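Local coordinates for alginase (Pseudoalteromonas, PDB 4Q8K), which probably degrades the brown-algal polysaccharide alginate by beta-elimination, as a lyase of polysaccharide lyase family 18, at residues P182-E190 with K318-Q326. Numbering follows the deposited sequence.
Sequences PNGNGWRHE and KFGNYLQSQ. With SO4 (sulfate ion), chain D.
R188 lies across one face of the Y322 ring, a cation-pi contact in which its CZ stands 4.2 Å from the ring centroid. Guanidinium and ring planes are inclined at 46°, so this is no flat stack. The CG of R188 sits between its backbone N and carbonyl carbon (chi1 80°), and a bend at chi3 carries the guanidinium over the ring.

Charge pairing extends this face. K318 NZ reaches E190 OE1 at 2.9 Å, on the syn side of the carboxylate but out of its plane; R188 NH1 makes a longer salt bridge to the same oxygen and another to E157. Two basic groups thus share one carboxylate. R188 also holds a sulfate, most likely picked up from the crystallisation solution, through NH1 to O3 (2.9 Å) and NH2 to O4 (3.2 Å), with the T181 hydroxyl as a further donor. At the ring's far end, N185 N donates to Y322 OH (3.0 Å, 158° at the hydrogen).

Beneath these side chains, 186-190 and 321-324 run antiparallel. W187 pairs with L323 and H189 with N321 through two backbone bonds each, and S325 N adds one to N185 O (2.9 Å). G186 and G320 carry no CB where one would collide with the opposite backbone.

R188 and E190, from the arginine-containing motif of these lyases (RxExK here), meet K318, G320, Y322 and Q324 of the YxKxGxYxQ signature, consistent with a polar surface for binding anionic polysaccharide in the beta-jelly-roll cleft. W187, H189, N321 and L323 occupy the reverse face: W187 and L323 meet F347 of helix 340-349, and L323 and N321 pack on helix 174-177. On the edges of the pair lie strands 154-157, beside 186-193, and 221-228, beside 321-324.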
ATOM      1  N   PRO A 182     -15.057  -0.270  -8.012  1.00 24.69           N
ATOM      2  CA  PRO A 182     -16.374   0.177  -7.543  1.00 26.10           C
ATOM      3  C   PRO A 182     -16.347   0.762  -6.131  1.00 29.32           C
ATOM      4  O   PRO A 182     -17.059   1.728  -5.874  1.00 27.80           O
ATOM      5  CB  PRO A 182     -17.208  -1.108  -7.567  1.00 28.35           C
ATOM      6  CG  PRO A 182     -16.555  -1.938  -8.639  1.00 28.71           C
ATOM      7  CD  PRO A 182     -15.091  -1.653  -8.525  1.00 25.61           C
ATOM      8  N   ASN A 183     -15.530   0.190  -5.248  1.00 28.54           N
ATOM      9  CA  ASN A 183     -15.518   0.580  -3.836  1.00 27.41           C
ATOM     10  C   ASN A 183     -14.336   1.465  -3.429  1.00 26.61           C
ATOM     11  O   ASN A 183     -14.272   1.939  -2.291  1.00 23.91           O
ATOM     12  CB  ASN A 183     -15.537  -0.664  -2.946  1.00 28.82           C
ATOM     13  CG  ASN A 183     -16.833  -1.448  -3.056  1.00 32.71           C
ATOM     14  OD1 ASN A 183     -17.894  -0.881  -3.304  1.00 35.27           O
ATOM     15  ND2 ASN A 183     -16.751  -2.761  -2.857  1.00 32.88           N
ATOM     16  N   GLY A 184     -13.401   1.683  -4.347  1.00 25.72           N
ATOM     17  CA  GLY A 184     -12.181   2.401  -4.020  1.00 25.46           C
ATOM     18  C   GLY A 184     -12.435   3.826  -3.570  1.00 27.70           C
ATOM     19  O   GLY A 184     -13.468   4.412  -3.905  1.00 27.19           O
ATOM     20  N   ASN A 185     -11.428   4.407  -2.969  1.00 30.72           N
ATOM     21  CA  ASN A 185     -11.552   5.729  -2.413  1.00 31.67           C
ATOM     22  C   ASN A 185     -10.340   6.553  -2.832  1.00 28.46           C
ATOM     23  O   ASN A 185      -9.706   7.212  -2.066  1.00 28.80           O
ATOM     24  CB  ASN A 185     -11.798   5.675  -0.883  1.00 37.41           C
ATOM     25  CG  ASN A 185     -11.356   4.351  -0.269  1.00 37.77           C
ATOM     26  OD1 ASN A 185     -10.175   4.050  -0.262  1.00 45.04           O
ATOM     27  ND2 ASN A 185     -12.317   3.495   0.079  1.00 32.87           N
ATOM     28  N   GLY A 186     -10.029   6.468  -4.103  1.00 25.49           N
ATOM     29  CA  GLY A 186      -8.902   7.198  -4.637  1.00 25.18           C
ATOM     30  C   GLY A 186      -8.488   6.671  -5.989  1.00 24.87           C
ATOM     31  O   GLY A 186      -9.307   6.131  -6.737  1.00 25.26           O
ATOM     32  N   TRP A 187      -7.212   6.841  -6.300  1.00 21.17           N
ATOM     33  CA  TRP A 187      -6.638   6.331  -7.537  1.00 23.28           C
ATOM     34  C   TRP A 187      -5.529   5.380  -7.159  1.00 21.50           C
ATOM     35  O   TRP A 187      -4.815   5.635  -6.194  1.00 20.98           O
ATOM     36  CB  TRP A 187      -6.031   7.465  -8.343  1.00 23.49           C
ATOM     37  CG  TRP A 187      -6.986   8.133  -9.273  1.00 22.05           C
ATOM     38  CD1 TRP A 187      -8.209   7.670  -9.677  1.00 23.99           C
ATOM     39  CD2 TRP A 187      -6.806   9.399  -9.901  1.00 24.72           C
ATOM     40  NE1 TRP A 187      -8.793   8.572 -10.542  1.00 24.12           N
ATOM     41  CE2 TRP A 187      -7.943   9.635 -10.701  1.00 25.58           C
ATOM     42  CE3 TRP A 187      -5.777  10.345  -9.887  1.00 24.90           C
ATOM     43  CZ2 TRP A 187      -8.094  10.795 -11.453  1.00 25.41           C
ATOM     44  CZ3 TRP A 187      -5.920  11.489 -10.645  1.00 26.57           C
ATOM     45  CH2 TRP A 187      -7.070  11.701 -11.423  1.00 27.58           C
ATOM     46  N   ARG A 188      -5.365   4.299  -7.914  1.00 21.55           N
ATOM     47  CA  ARG A 188      -4.290   3.358  -7.606  1.00 21.96           C
ATOM     48  C   ARG A 188      -3.436   2.972  -8.806  1.00 23.43           C
ATOM     49  O   ARG A 188      -3.860   3.067  -9.968  1.00 22.92           O
ATOM     50  CB  ARG A 188      -4.828   2.090  -6.930  1.00 19.61           C
ATOM     51  CG  ARG A 188      -5.421   1.083  -7.908  1.00 22.78           C
ATOM     52  CD  ARG A 188      -6.138  -0.041  -7.195  1.00 20.83           C
ATOM     53  NE  ARG A 188      -7.218   0.448  -6.347  1.00 24.05           N
ATOM     54  CZ  ARG A 188      -8.036  -0.326  -5.644  1.00 25.71           C
ATOM     55  NH1 ARG A 188      -7.900  -1.649  -5.667  1.00 27.04           N
ATOM     56  NH2 ARG A 188      -8.995   0.225  -4.911  1.00 25.57           N
ATOM     57  N   HIS A 189      -2.224   2.531  -8.492  1.00 22.49           N
ATOM     58  CA  HIS A 189      -1.330   1.892  -9.444  1.00 21.59           C
ATOM     59  C   HIS A 189      -0.681   0.780  -8.628  1.00 20.12           C
ATOM     60  O   HIS A 189       0.135   1.056  -7.754  1.00 21.32           O
ATOM     61  CB  HIS A 189      -0.281   2.871  -9.924  1.00 20.62           C
ATOM     62  CG  HIS A 189       0.285   2.536 -11.269  1.00 22.24           C
ATOM     63  ND1 HIS A 189       1.371   3.188 -11.797  1.00 22.96           N
ATOM     64  CD2 HIS A 189      -0.089   1.609 -12.185  1.00 24.77           C
ATOM     65  CE1 HIS A 189       1.641   2.691 -12.997  1.00 29.11           C
ATOM     66  NE2 HIS A 189       0.769   1.736 -13.254  1.00 24.83           N
ATOM     67  N   GLU A 190      -1.052  -0.469  -8.902  1.00 22.50           N
ATOM     68  CA  GLU A 190      -0.872  -1.527  -7.920  1.00 24.10           C
ATOM     69  C   GLU A 190      -0.823  -2.914  -8.557  1.00 24.95           C
ATOM     70  O   GLU A 190      -1.440  -3.153  -9.607  1.00 24.96           O
ATOM     71  CB  GLU A 190      -2.069  -1.446  -6.977  1.00 22.23           C
ATOM     72  CG  GLU A 190      -2.086  -2.355  -5.784  1.00 23.64           C
ATOM     73  CD  GLU A 190      -3.310  -2.081  -4.935  1.00 23.62           C
ATOM     74  OE1 GLU A 190      -4.414  -2.556  -5.292  1.00 23.06           O
ATOM     75  OE2 GLU A 190      -3.171  -1.369  -3.926  1.00 26.75           O
ATOM     76  N   LYS A 318      -1.246  -7.131  -1.981  1.00 19.74           N
ATOM     77  CA  LYS A 318      -1.089  -6.123  -3.023  1.00 20.81           C
ATOM     78  C   LYS A 318       0.019  -5.161  -2.646  1.00 18.89           C
ATOM     79  O   LYS A 318       0.313  -4.969  -1.460  1.00 19.36           O
ATOM     80  CB  LYS A 318      -2.385  -5.319  -3.213  1.00 19.77           C
ATOM     81  CG  LYS A 318      -3.652  -6.139  -3.165  1.00 21.36           C
ATOM     82  CD  LYS A 318      -4.848  -5.353  -3.690  1.00 25.91           C
ATOM     83  CE  LYS A 318      -5.227  -4.206  -2.774  1.00 27.22           C
ATOM     84  NZ  LYS A 318      -6.388  -3.436  -3.352  1.00 28.75           N
ATOM     85  N   PHE A 319       0.626  -4.528  -3.640  1.00 19.00           N
ATOM     86  CA  PHE A 319       1.619  -3.504  -3.335  1.00 19.45           C
ATOM     87  C   PHE A 319       1.706  -2.525  -4.495  1.00 20.83           C
ATOM     88  O   PHE A 319       1.338  -2.862  -5.621  1.00 19.11           O
ATOM     89  CB  PHE A 319       2.981  -4.145  -3.053  1.00 20.10           C
ATOM     90  CG  PHE A 319       3.607  -4.781  -4.258  1.00 20.09           C
ATOM     91  CD1 PHE A 319       3.268  -6.075  -4.624  1.00 21.40           C
ATOM     92  CD2 PHE A 319       4.527  -4.093  -5.017  1.00 20.28           C
ATOM     93  CE1 PHE A 319       3.841  -6.665  -5.742  1.00 22.55           C
ATOM     94  CE2 PHE A 319       5.108  -4.678  -6.137  1.00 22.90           C
ATOM     95  CZ  PHE A 319       4.762  -5.968  -6.491  1.00 23.26           C
ATOM     96  N   GLY A 320       2.176  -1.317  -4.202  1.00 16.49           N
ATOM     97  CA  GLY A 320       2.277  -0.253  -5.184  1.00 18.87           C
ATOM     98  C   GLY A 320       1.966   1.091  -4.555  1.00 19.60           C
ATOM     99  O   GLY A 320       2.542   1.470  -3.536  1.00 19.94           O
ATOM    100  N   ASN A 321       1.042   1.828  -5.155  1.00 20.35           N
ATOM    101  CA  ASN A 321       0.737   3.148  -4.638  1.00 19.99           C
ATOM    102  C   ASN A 321      -0.750   3.373  -4.822  1.00 19.62           C
ATOM    103  O   ASN A 321      -1.216   3.638  -5.938  1.00 20.37           O
ATOM    104  CB  ASN A 321       1.587   4.194  -5.374  1.00 19.71           C
ATOM    105  CG  ASN A 321       1.306   5.619  -4.920  1.00 19.95           C
ATOM    106  OD1 ASN A 321       0.377   5.871  -4.158  1.00 20.48           O
ATOM    107  ND2 ASN A 321       2.099   6.558  -5.417  1.00 21.04           N
ATOM    108  N   TYR A 322      -1.494   3.199  -3.733  1.00 20.69           N
ATOM    109  CA  TYR A 322      -2.932   3.430  -3.715  1.00 20.83           C
ATOM    110  C   TYR A 322      -3.200   4.747  -2.991  1.00 22.35           C
ATOM    111  O   TYR A 322      -3.292   4.784  -1.769  1.00 20.09           O
ATOM    112  CB  TYR A 322      -3.604   2.271  -2.989  1.00 20.74           C
ATOM    113  CG  TYR A 322      -5.109   2.306  -2.897  1.00 22.39           C
ATOM    114  CD1 TYR A 322      -5.860   3.283  -3.542  1.00 22.88           C
ATOM    115  CD2 TYR A 322      -5.784   1.356  -2.142  1.00 26.19           C
ATOM    116  CE1 TYR A 322      -7.236   3.298  -3.446  1.00 23.32           C
ATOM    117  CE2 TYR A 322      -7.166   1.366  -2.035  1.00 27.69           C
ATOM    118  CZ  TYR A 322      -7.885   2.347  -2.693  1.00 29.31           C
ATOM    119  OH  TYR A 322      -9.258   2.361  -2.595  1.00 32.73           O
ATOM    120  N   LEU A 323      -3.320   5.824  -3.768  1.00 19.72           N
ATOM    121  CA  LEU A 323      -3.474   7.182  -3.243  1.00 22.24           C
ATOM    122  C   LEU A 323      -4.886   7.433  -2.705  1.00 21.35           C
ATOM    123  O   LEU A 323      -5.879   7.253  -3.419  1.00 21.82           O
ATOM    124  CB  LEU A 323      -3.136   8.194  -4.345  1.00 20.64           C
ATOM    125  CG  LEU A 323      -2.960   9.673  -3.973  1.00 23.51           C
ATOM    126  CD1 LEU A 323      -1.736   9.867  -3.087  1.00 22.66           C
ATOM    127  CD2 LEU A 323      -2.856  10.521  -5.250  1.00 22.82           C
ATOM    128  N   GLN A 324      -4.956   7.836  -1.435  1.00 18.58           N
ATOM    129  CA  GLN A 324      -6.206   7.955  -0.703  1.00 21.38           C
ATOM    130  C   GLN A 324      -6.795   9.351  -0.872  1.00 22.73           C
ATOM    131  O   GLN A 324      -6.098  10.343  -0.677  1.00 23.37           O
ATOM    132  CB  GLN A 324      -5.960   7.694   0.787  1.00 20.91           C
ATOM    133  CG  GLN A 324      -5.330   6.327   1.084  1.00 20.76           C
ATOM    134  CD  GLN A 324      -6.244   5.171   0.691  1.00 24.67           C
ATOM    135  OE1 GLN A 324      -5.951   4.420  -0.245  1.00 24.64           O
ATOM    136  NE2 GLN A 324      -7.350   5.019   1.412  1.00 25.19           N
ATOM    137  N   SER A 325      -8.075   9.424  -1.235  1.00 22.67           N
ATOM    138  CA  SER A 325      -8.725  10.723  -1.409  1.00 24.56           C
ATOM    139  C   SER A 325      -9.287  11.175  -0.067  1.00 22.98           C
ATOM    140  O   SER A 325     -10.420  10.859   0.277  1.00 26.68           O
ATOM    141  CB  SER A 325      -9.834  10.642  -2.460  1.00 24.09           C
ATOM    142  OG  SER A 325     -10.375  11.929  -2.724  1.00 24.95           O
ATOM    143  N   GLN A 326      -8.468  11.898   0.694  1.00 25.43           N
ATOM    144  CA  GLN A 326      -8.801  12.255   2.073  1.00 25.65           C
ATOM    145  C   GLN A 326      -8.138  13.577   2.456  1.00 26.72           C
ATOM    146  O   GLN A 326      -6.982  13.839   2.101  1.00 24.48           O
ATOM    147  CB  GLN A 326      -8.361  11.126   3.029  1.00 24.91           C
ATOM    148  CG  GLN A 326      -8.902  11.230   4.449  1.00 27.56           C
ATOM    149  CD  GLN A 326      -8.363  10.122   5.347  1.00 27.24           C
ATOM    150  OE1 GLN A 326      -9.058   9.630   6.233  1.00 34.65           O
ATOM    151  NE2 GLN A 326      -7.126   9.726   5.110  1.00 24.04           N
TER
HETATM  152  S   SO4 D 503     -11.286  -2.641  -3.645  1.00 33.99           S
HETATM  153  O1  SO4 D 503     -12.422  -3.487  -4.020  1.00 36.73           O
HETATM  154  O2  SO4 D 503     -11.008  -2.835  -2.221  1.00 34.61           O
HETATM  155  O3  SO4 D 503     -10.132  -3.007  -4.463  1.00 35.97           O
HETATM  156  O4  SO4 D 503     -11.630  -1.246  -3.880  1.00 36.56           O